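Local coordinates for protein aminotransferase, class I and II (Erwinia tasmaniensis, PDB 5Z0Q) that belongs to the class I and II aminotransferases and binds pyridoxal-5'-phosphate in a pocket seen in this structure, at residues Asp209-Glu213 / Pro322-Phe326; Phe13-Ile17 / Cys369-Leu373. One frame throughout, in Å; residues are numbered along the deposited sequence.

Contact 1 (Asp209-Glu213 / Pro322-Phe326); sequences DLVLE and PEASF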
loop_
_atom_site.group_PDB
_atom_site.type_symbol
_atom_site.label_atom_id
_atom_site.label_comp_id
_atom_site.label_asym_id
_atom_site.label_seq_id
_atom_site.Cartn_x
_atom_site.Cartn_y
_atom_site.Cartn_z
ATOM N N ASP A 209 -6.550 5.613 21.040
ATOM C CA ASP A 209 -5.467 5.937 21.958
ATOM C C ASP A 209 -5.489 7.386 22.427
ATOM O O ASP A 209 -4.713 7.740 23.322
ATOM C CB ASP A 209 -4.108 5.648 21.308
ATOM C CG ASP A 209 -3.873 4.169 21.070
ATOM O OD1 ASP A 209 -4.415 3.348 21.839
ATOM O OD2 ASP A 209 -3.140 3.829 20.117
ATOM N N LEU A 210 -6.352 8.226 21.856
ATOM C CA LEU A 210 -6.360 9.657 22.140
ATOM C C LEU A 210 -7.546 10.075 23.006
ATOM O O LEU A 210 -8.075 11.178 22.853
ATOM C CB LEU A 210 -6.345 10.454 20.835
ATOM C CG LEU A 210 -5.104 10.266 19.961
ATOM C CD1 LEU A 210 -5.213 11.081 18.682
ATOM C CD2 LEU A 210 -3.846 10.639 20.735
ATOM N N VAL A 211 -7.968 9.212 23.925
ATOM C CA VAL A 211 -9.056 9.541 24.840
ATOM C C VAL A 211 -8.512 10.447 25.938
ATOM O O VAL A 211 -7.563 10.088 26.642
ATOM C CB VAL A 211 -9.685 8.272 25.430
ATOM C CG1 VAL A 211 -10.783 8.634 26.417
ATOM C CG2 VAL A 211 -10.228 7.386 24.317
ATOM N N LEU A 212 -9.116 11.627 26.086
ATOM C CA LEU A 212 -8.670 12.600 27.075
ATOM C C LEU A 212 -9.540 12.646 28.321
ATOM O O LEU A 212 -9.066 13.096 29.370
ATOM C CB LEU A 212 -8.633 14.007 26.464
ATOM C CG LEU A 212 -7.886 14.220 25.149
ATOM C CD1 LEU A 212 -8.003 15.676 24.731
ATOM C CD2 LEU A 212 -6.429 13.806 25.273
ATOM N N GLU A 213 -10.788 12.205 28.234
ATOM C CA GLU A 213 -11.706 12.348 29.356
ATOM C C GLU A 213 -11.337 11.366 30.462
ATOM O O GLU A 213 -11.191 10.167 30.195
ATOM C CB GLU A 213 -13.144 12.120 28.892
ATOM C CG GLU A 213 -14.176 12.952 29.638
ATOM C CD GLU A 213 -14.055 14.440 29.345
ATOM O OE1 GLU A 213 -13.425 14.803 28.328
ATOM O OE2 GLU A 213 -14.592 15.249 30.130
ATOM N N PRO A 322 -13.940 18.352 22.422
ATOM C CA PRO A 322 -13.802 16.966 21.958
ATOM C C PRO A 322 -13.290 16.063 23.070
ATOM O O PRO A 322 -12.272 16.350 23.705
ATOM C CB PRO A 322 -12.793 17.074 20.809
ATOM C CG PRO A 322 -11.990 18.294 21.136
ATOM C CD PRO A 322 -12.941 19.247 21.810
ATOM N N GLU A 323 -14.009 14.967 23.306
ATOM C CA GLU A 323 -13.545 13.971 24.260
ATOM C C GLU A 323 -12.326 13.209 23.761
ATOM O O GLU A 323 -11.681 12.516 24.556
ATOM C CB GLU A 323 -14.680 12.997 24.587
ATOM C CG GLU A 323 -15.867 13.648 25.283
ATOM C CD GLU A 323 -16.991 12.669 25.573
ATOM O OE1 GLU A 323 -17.192 11.728 24.775
ATOM O OE2 GLU A 323 -17.674 12.839 26.606
ATOM N N ALA A 324 -11.990 13.327 22.477
ATOM C CA ALA A 324 -10.837 12.644 21.902
ATOM C C ALA A 324 -10.094 13.604 20.987
ATOM O O ALA A 324 -10.668 14.117 20.021
ATOM C CB ALA A 324 -11.261 11.389 21.134
ATOM N N SER A 325 -8.821 13.839 21.298
ATOM C CA SER A 325 -7.952 14.673 20.483
ATOM C C SER A 325 -7.841 14.106 19.066
ATOM O O SER A 325 -8.070 12.916 18.829
ATOM C CB SER A 325 -6.577 14.772 21.149
ATOM O OG SER A 325 -6.506 15.916 21.981
ATOM N N PHE A 326 -7.477 14.965 18.105
ATOM C CA PHE A 326 -7.063 16.353 18.330
ATOM C C PHE A 326 -7.827 17.345 17.459
ATOM O O PHE A 326 -7.260 18.321 16.963
ATOM C CB PHE A 326 -5.558 16.490 18.080
ATOM C CG PHE A 326 -5.062 15.685 16.910
ATOM C CD1 PHE A 326 -5.100 16.206 15.627
ATOM C CD2 PHE A 326 -4.561 14.405 17.094
ATOM C CE1 PHE A 326 -4.647 15.467 14.548
ATOM C CE2 PHE A 326 -4.109 13.660 16.020
ATOM C CZ PHE A 326 -4.151 14.192 14.745
#
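The ring of Phe-326 meets Leu-210 through one methyl: CD1 of Leu-210 comes to 3.7 Å from CD2 of Phe-326, coming in obliquely to the ring. The same methyl also rests near the carbonyl O of Ser-325. A cis peptide joins Ser-325 to Phe-326, and the side chain of Phe-326 is about 7 Å from bound pyridoxal-5'-phosphate. At the far end the side chains of Glu-213 and Glu-323 pass each other at a slant, their carboxylate planes 38° apart. OE1 of Glu-213 lies 5.0 Å from OE2 of Glu-323, but the like charges have basic company: Glu-323 is gripped by Arg-150, Arg-183 and the backbone N of Val-181, while Glu-213 has a long, weak ion pair with Arg-304.

Between these ends the backbones form a single beta bridge, Val-211 with Ala-324. The strong bond runs from N of Leu-212 to O of Glu-323, 3.1 Å and nearly straight at 170°, with the donor tilted somewhat from the carbonyl plane. Its companion, N of Ser-325 to O of Leu-210, is weak. With CG anti to the carbonyl carbon (chi1 -52°), Leu-212 turns its CD1 to the side chain of Ser-325, beside OG.

Both segments are loops: 209-213 follows strand 200-204, and the loop holding 322-326 links strands 318-319 and 329-331. Helix 290-313 packs against both: Leu-210 touches Leu-297, Leu-212 touches Arg-304, and Ser-325 touches Leu-300. The bridge thus ties a loop from the eight-stranded sheet to a connection in the five-stranded sheet.

Contact 2 (Phe13-Ile17 / Cys369-Leu373); sequences FDQRI and CPRQL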
loop_
_atom_site.group_PDB
_atom_site.type_symbol
_atom_site.label_atom_id
_atom_site.label_comp_id
_atom_site.label_asym_id
_atom_site.label_seq_id
_atom_site.Cartn_x
_atom_site.Cartn_y
_atom_site.Cartn_z
ATOM N N PHE A 13 9.398 17.103 24.599
ATOM C CA PHE A 13 9.250 18.545 24.383
ATOM C C PHE A 13 8.354 18.747 23.158
ATOM O O PHE A 13 8.825 18.926 22.034
ATOM C CB PHE A 13 10.609 19.220 24.211
ATOM C CG PHE A 13 10.552 20.722 24.219
ATOM C CD1 PHE A 13 10.545 21.421 25.416
ATOM C CD2 PHE A 13 10.516 21.435 23.031
ATOM C CE1 PHE A 13 10.498 22.804 25.429
ATOM C CE2 PHE A 13 10.469 22.818 23.037
ATOM C CZ PHE A 13 10.460 23.503 24.238
ATOM N N ASP A 14 7.042 18.721 23.388
ATOM C CA ASP A 14 6.068 18.900 22.318
ATOM C C ASP A 14 5.946 20.349 21.860
ATOM O O ASP A 14 5.186 20.621 20.924
ATOM C CB ASP A 14 4.700 18.375 22.766
ATOM C CG ASP A 14 4.621 16.857 22.748
ATOM O OD1 ASP A 14 4.614 16.276 21.643
ATOM O OD2 ASP A 14 4.580 16.243 23.835
ATOM N N GLN A 15 6.667 21.277 22.486
ATOM C CA GLN A 15 6.671 22.673 22.067
ATOM C C GLN A 15 7.658 22.949 20.940
ATOM O O GLN A 15 7.847 24.113 20.574
ATOM C CB GLN A 15 6.983 23.582 23.260
ATOM C CG GLN A 15 5.876 23.646 24.297
ATOM C CD GLN A 15 6.200 24.585 25.441
ATOM O OE1 GLN A 15 7.347 24.998 25.616
ATOM N NE2 GLN A 15 5.187 24.929 26.228
ATOM N N ARG A 16 8.285 21.914 20.388
ATOM C CA ARG A 16 9.238 22.105 19.304
ATOM C C ARG A 16 8.515 22.475 18.015
ATOM O O ARG A 16 7.446 21.940 17.707
ATOM C CB ARG A 16 10.070 20.836 19.100
ATOM C CG ARG A 16 11.185 20.954 18.063
ATOM C CD ARG A 16 12.289 21.897 18.527
ATOM N NE ARG A 16 11.955 23.300 18.292
ATOM C CZ ARG A 16 12.466 24.315 18.981
ATOM N NH1 ARG A 16 12.100 25.559 18.699
ATOM N NH2 ARG A 16 13.333 24.087 19.957
ATOM N N ILE A 17 9.104 23.401 17.261
ATOM C CA ILE A 17 8.558 23.853 15.985
ATOM C C ILE A 17 9.485 23.375 14.876
ATOM O O ILE A 17 10.680 23.695 14.873
ATOM C CB ILE A 17 8.392 25.380 15.943
ATOM C CG1 ILE A 17 7.278 25.825 16.894
ATOM C CG2 ILE A 17 8.103 25.847 14.522
ATOM C CD1 ILE A 17 6.892 27.284 16.748
ATOM N N CYS A 369 -0.481 20.576 17.436
ATOM C CA CYS A 369 0.646 21.409 17.046
ATOM C C CYS A 369 1.223 22.043 18.304
ATOM O O CYS A 369 0.579 22.023 19.360
ATOM C CB CYS A 369 0.210 22.489 16.042
ATOM S SG CYS A 369 -1.122 23.548 16.639
ATOM N N PRO A 370 2.439 22.592 18.235
ATOM C CA PRO A 370 2.981 23.302 19.398
ATOM C C PRO A 370 2.086 24.464 19.801
ATOM O O PRO A 370 1.445 25.104 18.964
ATOM C CB PRO A 370 4.356 23.786 18.917
ATOM C CG PRO A 370 4.307 23.689 17.425
ATOM C CD PRO A 370 3.419 22.524 17.138
ATOM N N ARG A 371 2.050 24.727 21.110
ATOM C CA ARG A 371 1.119 25.713 21.652
ATOM C C ARG A 371 1.378 27.107 21.097
ATOM O O ARG A 371 0.446 27.912 20.982
ATOM C CB ARG A 371 1.202 25.715 23.179
ATOM C CG ARG A 371 0.154 26.572 23.864
ATOM C CD ARG A 371 0.157 26.355 25.370
ATOM N NE ARG A 371 -0.156 24.972 25.724
ATOM C CZ ARG A 371 0.712 24.124 26.267
ATOM N NH1 ARG A 371 1.951 24.519 26.531
ATOM N NH2 ARG A 371 0.341 22.884 26.554
ATOM N N GLN A 372 2.629 27.413 20.743
ATOM C CA GLN A 372 2.929 28.718 20.164
ATOM C C GLN A 372 2.199 28.914 18.840
ATOM O O GLN A 372 1.738 30.020 18.532
ATOM C CB GLN A 372 4.437 28.875 19.976
ATOM C CG GLN A 372 4.866 30.261 19.526
ATOM C CD GLN A 372 6.341 30.332 19.183
ATOM O OE1 GLN A 372 6.712 30.419 18.013
ATOM N NE2 GLN A 372 7.189 30.298 20.204
ATOM N N LEU A 373 2.077 27.847 18.045
ATOM C CA LEU A 373 1.339 27.944 16.792
ATOM C C LEU A 373 -0.165 28.012 17.031
ATOM O O LEU A 373 -0.892 28.616 16.235
ATOM C CB LEU A 373 1.685 26.763 15.884
ATOM C CG LEU A 373 1.071 26.771 14.482
ATOM C CD1 LEU A 373 1.442 28.047 13.739
ATOM C CD2 LEU A 373 1.505 25.543 13.695
#
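Pro-370 carries the close packing, its ring set against the turn that runs from Phe-13 to Arg-16. CG of Pro-370 lies 3.6 Å from O of Arg-16 and 3.7 Å from CG1 of Ile-17, whose side chain crosses the ring at about a right angle. CB of Pro-370 faces the carbonyl oxygens of both Asp-14 and Arg-16, so the ring is set against backbone as well as side chain.

The outer part is looser and more polar, with Gln-15, Ile-17 and Gln-372 on the solvent side. Ile-17 has CG1 anti to the carbonyl carbon (chi1 -69°), a torsion that carries its CD1 across the end of Gln-372, 3.4 Å from OE1. Gln-15 stretches out until its NE2 comes to the edge of the Arg-371 guanidinium, near its plane and 3.3 Å from NH1. Both nitrogens are donors, so this is a contact without a hydrogen bond, and the amide and guanidinium planes stand 75° apart. Arg-371 also meets Tyr-299 of helix 290-313, in a cation-pi contact and a hydrogen bond from its backbone N to OH.

Pro-370 occupies the N-cap position of helix 371-385, immediately ahead of its first turn. What meets here is a type I beta turn in the N-terminal arm and a proline-led helix start, a surface packing that fastens the arm to the last helix of this aminotransferase chain.

The centres of contacts 1 and 2 lie 18 Å apart, and their nearest atoms come within about 7 Å without touching. Helix 290-313 is common ground: residues of both contacts pack on it. In chain order, 13-17 comes first, then 209-213 and 322-326, and finally 369-373, so contact 2 brings the N-terminal segment to the start of the last helix, with both segments of contact 1 falling between them in sequence. Contact 1 is buried, 11 Å from the centre of the chain and near bound pyridoxal-5'-phosphate; contact 2 is on the surface, 22 Å out. Both contacts therefore lie along helix 290-313, one in the interior and one at the surface.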